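Local coordinates for protein histone-lysine N-methyltransferase, H3 lysine-9 specific SUVH6 (Arabidopsis thaliana, PDB 6A5N) that methylates histone H3, probably through its SET domain, and binds DNA carrying 5-methylcytosine through its SRA domain, at residues V126-G131 against V212-L217. The protein carries 1 engineered substitution. Residues are numbered along the deposited sequence; the frame is centred on the assembly and turned at random.
Sequences VLTYTG and VFKFQL. With nucleotides of chain B.
Tyr129 and Phe215 face each other as a hydrogen-bonded pair of an antiparallel sheet, and each peptide serves the other: Tyr129 N donates to Phe215 O at 2.9 Å with an N-H...O angle of 165°, while Phe215 N reaches back to Tyr129 O from a position tilted out of the carbonyl plane. Leu127 and Leu217 repeat the exchange two residues along, both donors in plane. At the far end Gly131 N meets Phe213 O at 3.0 Å, straight at the hydrogen but from above the carbonyl plane, where strand 126-130 is giving way to a loop. In between, CA-H groups of Thr128 and Gln216 add weaker contacts to carbonyl oxygens already in use.

The side chains divide by face. On one, Leu127 CD1 lies 3.6 Å from Leu217 CD1, and the edge of the Phe215 ring borders Tyr129 O and Gly131 CA. On the other, the bent chain of Lys214 passes Thr128 CG2 and Thr130 OG1 on its way to the carbonyl of Asp118, which accepts from NZ.

Thr130 N is held by Asp119 OD1, and Thr130 O takes a 2.8 Å hydrogen bond from N4 of the 5-methylcytosine, nucleotide 8 of chain B. The base lies nearly parallel to the Tyr129 ring but laterally offset, N4 and C4 meeting its CE1-CZ side, with N4 3.2 Å above the ring plane. A chi1 of -167°, which turns CG opposite the backbone N, carries the ring out to the base, and its hydroxyl bonds to Val112 O. Were the ring cut back to an alanine here, the amino edge of the base would probably lose the surface lying against it, and Val112 O the hydroxyl it accepts from. Paired peptides thus fix the strand, while a carbonyl outside the pairing of the two segments reads the cytosine amino group, consistent with the methylcytosine pocket of an SRA domain.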
loop_
_atom_site.group_PDB
_atom_site.type_symbol
_atom_site.label_atom_id
_atom_site.label_comp_id
_atom_site.label_asym_id
_atom_site.label_seq_id
_atom_site.Cartn_x
_atom_site.Cartn_y
_atom_site.Cartn_z
ATOM N N VAL A 126 -23.874 -4.968 -13.909
ATOM C CA VAL A 126 -24.829 -5.797 -13.226
ATOM C C VAL A 126 -24.148 -6.985 -12.633
ATOM O O VAL A 126 -23.200 -7.473 -13.171
ATOM C CB VAL A 126 -25.896 -6.292 -14.213
ATOM C CG1 VAL A 126 -26.835 -7.275 -13.551
ATOM C CG2 VAL A 126 -26.691 -5.128 -14.744
ATOM N N LEU A 127 -24.657 -7.476 -11.531
ATOM C CA LEU A 127 -24.003 -8.585 -10.843
ATOM C C LEU A 127 -25.051 -9.593 -10.389
ATOM O O LEU A 127 -26.120 -9.201 -9.909
ATOM C CB LEU A 127 -23.168 -8.051 -9.657
ATOM C CG LEU A 127 -22.881 -8.795 -8.334
ATOM C CD1 LEU A 127 -24.082 -9.097 -7.445
ATOM C CD2 LEU A 127 -22.049 -10.061 -8.572
ATOM N N THR A 128 -24.764 -10.885 -10.529
ATOM C CA THR A 128 -25.671 -11.901 -9.993
ATOM C C THR A 128 -25.007 -12.549 -8.775
ATOM O O THR A 128 -23.903 -13.107 -8.866
ATOM C CB THR A 128 -26.047 -12.976 -11.038
ATOM O OG1 THR A 128 -26.704 -12.361 -12.160
ATOM C CG2 THR A 128 -27.000 -13.976 -10.423
ATOM N N TYR A 129 -25.682 -12.460 -7.632
ATOM C CA TYR A 129 -25.126 -12.889 -6.354
ATOM C C TYR A 129 -25.908 -14.061 -5.784
ATOM O O TYR A 129 -27.124 -13.962 -5.559
ATOM C CB TYR A 129 -25.123 -11.713 -5.373
ATOM C CG TYR A 129 -24.294 -11.931 -4.132
ATOM C CD1 TYR A 129 -22.914 -11.870 -4.183
ATOM C CD2 TYR A 129 -24.894 -12.156 -2.903
ATOM C CE1 TYR A 129 -22.144 -12.055 -3.042
ATOM C CE2 TYR A 129 -24.150 -12.339 -1.768
ATOM C CZ TYR A 129 -22.774 -12.288 -1.842
ATOM O OH TYR A 129 -22.032 -12.468 -0.700
ATOM N N THR A 130 -25.204 -15.163 -5.547
ATOM C CA THR A 130 -25.806 -16.346 -4.952
ATOM C C THR A 130 -26.101 -16.130 -3.476
ATOM O O THR A 130 -25.279 -15.562 -2.742
ATOM C CB THR A 130 -24.895 -17.569 -5.120
ATOM O OG1 THR A 130 -24.581 -17.751 -6.511
ATOM C CG2 THR A 130 -25.567 -18.812 -4.580
ATOM N N GLY A 131 -27.253 -16.583 -3.038
ATOM C CA GLY A 131 -27.620 -16.451 -1.658
ATOM C C GLY A 131 -26.750 -17.348 -0.849
ATOM O O GLY A 131 -25.889 -17.979 -1.391
ATOM N N VAL A 212 -31.259 -22.886 -4.948
ATOM C CA VAL A 212 -30.395 -21.792 -4.535
ATOM C C VAL A 212 -31.033 -20.451 -4.913
ATOM O O VAL A 212 -31.660 -20.340 -5.968
ATOM C CB VAL A 212 -29.001 -21.946 -5.193
ATOM C CG1 VAL A 212 -28.452 -20.616 -5.648
ATOM C CG2 VAL A 212 -28.038 -22.612 -4.241
ATOM N N PHE A 213 -30.905 -19.447 -4.049
ATOM C CA PHE A 213 -31.402 -18.106 -4.360
ATOM C C PHE A 213 -30.384 -17.332 -5.192
ATOM O O PHE A 213 -29.173 -17.566 -5.078
ATOM C CB PHE A 213 -31.731 -17.332 -3.079
ATOM C CG PHE A 213 -32.915 -17.874 -2.325
ATOM C CD1 PHE A 213 -32.831 -18.129 -0.964
ATOM C CD2 PHE A 213 -34.126 -18.100 -2.971
ATOM C CE1 PHE A 213 -33.920 -18.625 -0.262
ATOM C CE2 PHE A 213 -35.220 -18.591 -2.274
ATOM C CZ PHE A 213 -35.111 -18.852 -0.918
ATOM N N LYS A 214 -30.879 -16.418 -6.029
ATOM C CA LYS A 214 -30.034 -15.570 -6.873
ATOM C C LYS A 214 -30.554 -14.137 -6.849
ATOM O O LYS A 214 -31.760 -13.928 -6.899
ATOM C CB LYS A 214 -29.998 -16.110 -8.309
ATOM C CG LYS A 214 -29.228 -17.422 -8.467
ATOM C CD LYS A 214 -27.974 -17.212 -9.299
ATOM C CE LYS A 214 -26.788 -18.011 -8.769
ATOM N NZ LYS A 214 -25.702 -18.177 -9.793
ATOM N N PHE A 215 -29.657 -13.158 -6.755
ATOM C CA PHE A 215 -30.063 -11.752 -6.682
ATOM C C PHE A 215 -29.371 -10.928 -7.758
ATOM O O PHE A 215 -28.143 -10.994 -7.902
ATOM C CB PHE A 215 -29.740 -11.157 -5.302
ATOM C CG PHE A 215 -30.302 -11.937 -4.154
ATOM C CD1 PHE A 215 -29.621 -13.041 -3.637
ATOM C CD2 PHE A 215 -31.502 -11.561 -3.577
ATOM C CE1 PHE A 215 -30.147 -13.756 -2.568
ATOM C CE2 PHE A 215 -32.038 -12.271 -2.517
ATOM C CZ PHE A 215 -31.364 -13.369 -2.013
ATOM N N GLN A 216 -30.137 -10.152 -8.513
ATOM C CA GLN A 216 -29.545 -9.281 -9.520
ATOM C C GLN A 216 -29.363 -7.897 -8.915
ATOM O O GLN A 216 -30.315 -7.313 -8.386
ATOM C CB GLN A 216 -30.412 -9.215 -10.775
ATOM C CG GLN A 216 -29.653 -8.787 -12.028
ATOM C CD GLN A 216 -30.546 -8.146 -13.073
ATOM O OE1 GLN A 216 -31.397 -7.319 -12.751
ATOM N NE2 GLN A 216 -30.347 -8.513 -14.334
ATOM N N LEU A 217 -28.135 -7.388 -8.963
ATOM C CA LEU A 217 -27.818 -6.070 -8.433
ATOM C C LEU A 217 -27.312 -5.188 -9.559
ATOM O O LEU A 217 -26.598 -5.647 -10.451
ATOM C CB LEU A 217 -26.785 -6.171 -7.312
ATOM C CG LEU A 217 -27.317 -6.680 -5.975
ATOM C CD1 LEU A 217 -27.159 -8.176 -5.857
ATOM C CD2 LEU A 217 -26.660 -5.998 -4.795
ATOM N N1 5CM B 8 -19.307 -15.493 -0.460
ATOM C C2 5CM B 8 -19.041 -15.460 -1.781
ATOM N N3 5CM B 8 -20.090 -15.349 -2.697
ATOM C C4 5CM B 8 -21.423 -15.402 -2.263
ATOM C C5 5CM B 8 -21.705 -15.538 -0.916
ATOM C C5A 5CM B 8 -23.006 -15.595 -0.457
ATOM C C6 5CM B 8 -20.646 -15.614 -0.026
ATOM O O2 5CM B 8 -17.887 -15.378 -2.173
ATOM N N4 5CM B 8 -22.464 -15.334 -3.088
ATOM C "C1'" 5CM B 8 -18.348 -15.696 0.670
ATOM C "C2'" 5CM B 8 -18.252 -15.273 2.051
ATOM C "C3'" 5CM B 8 -16.812 -16.093 2.125
ATOM C "C4'" 5CM B 8 -17.271 -17.520 1.774
ATOM O "O4'" 5CM B 8 -18.089 -17.119 0.644
ATOM O "O3'" 5CM B 8 -15.786 -15.617 1.213
ATOM C "C5'" 5CM B 8 -18.100 -17.273 3.040
ATOM O "O5'" 5CM B 8 -19.307 -18.031 2.890
ATOM P P 5CM B 8 -20.724 -17.652 3.601
ATOM O OP1 5CM B 8 -21.128 -16.255 3.326
ATOM O OP2 5CM B 8 -21.672 -18.757 3.342
#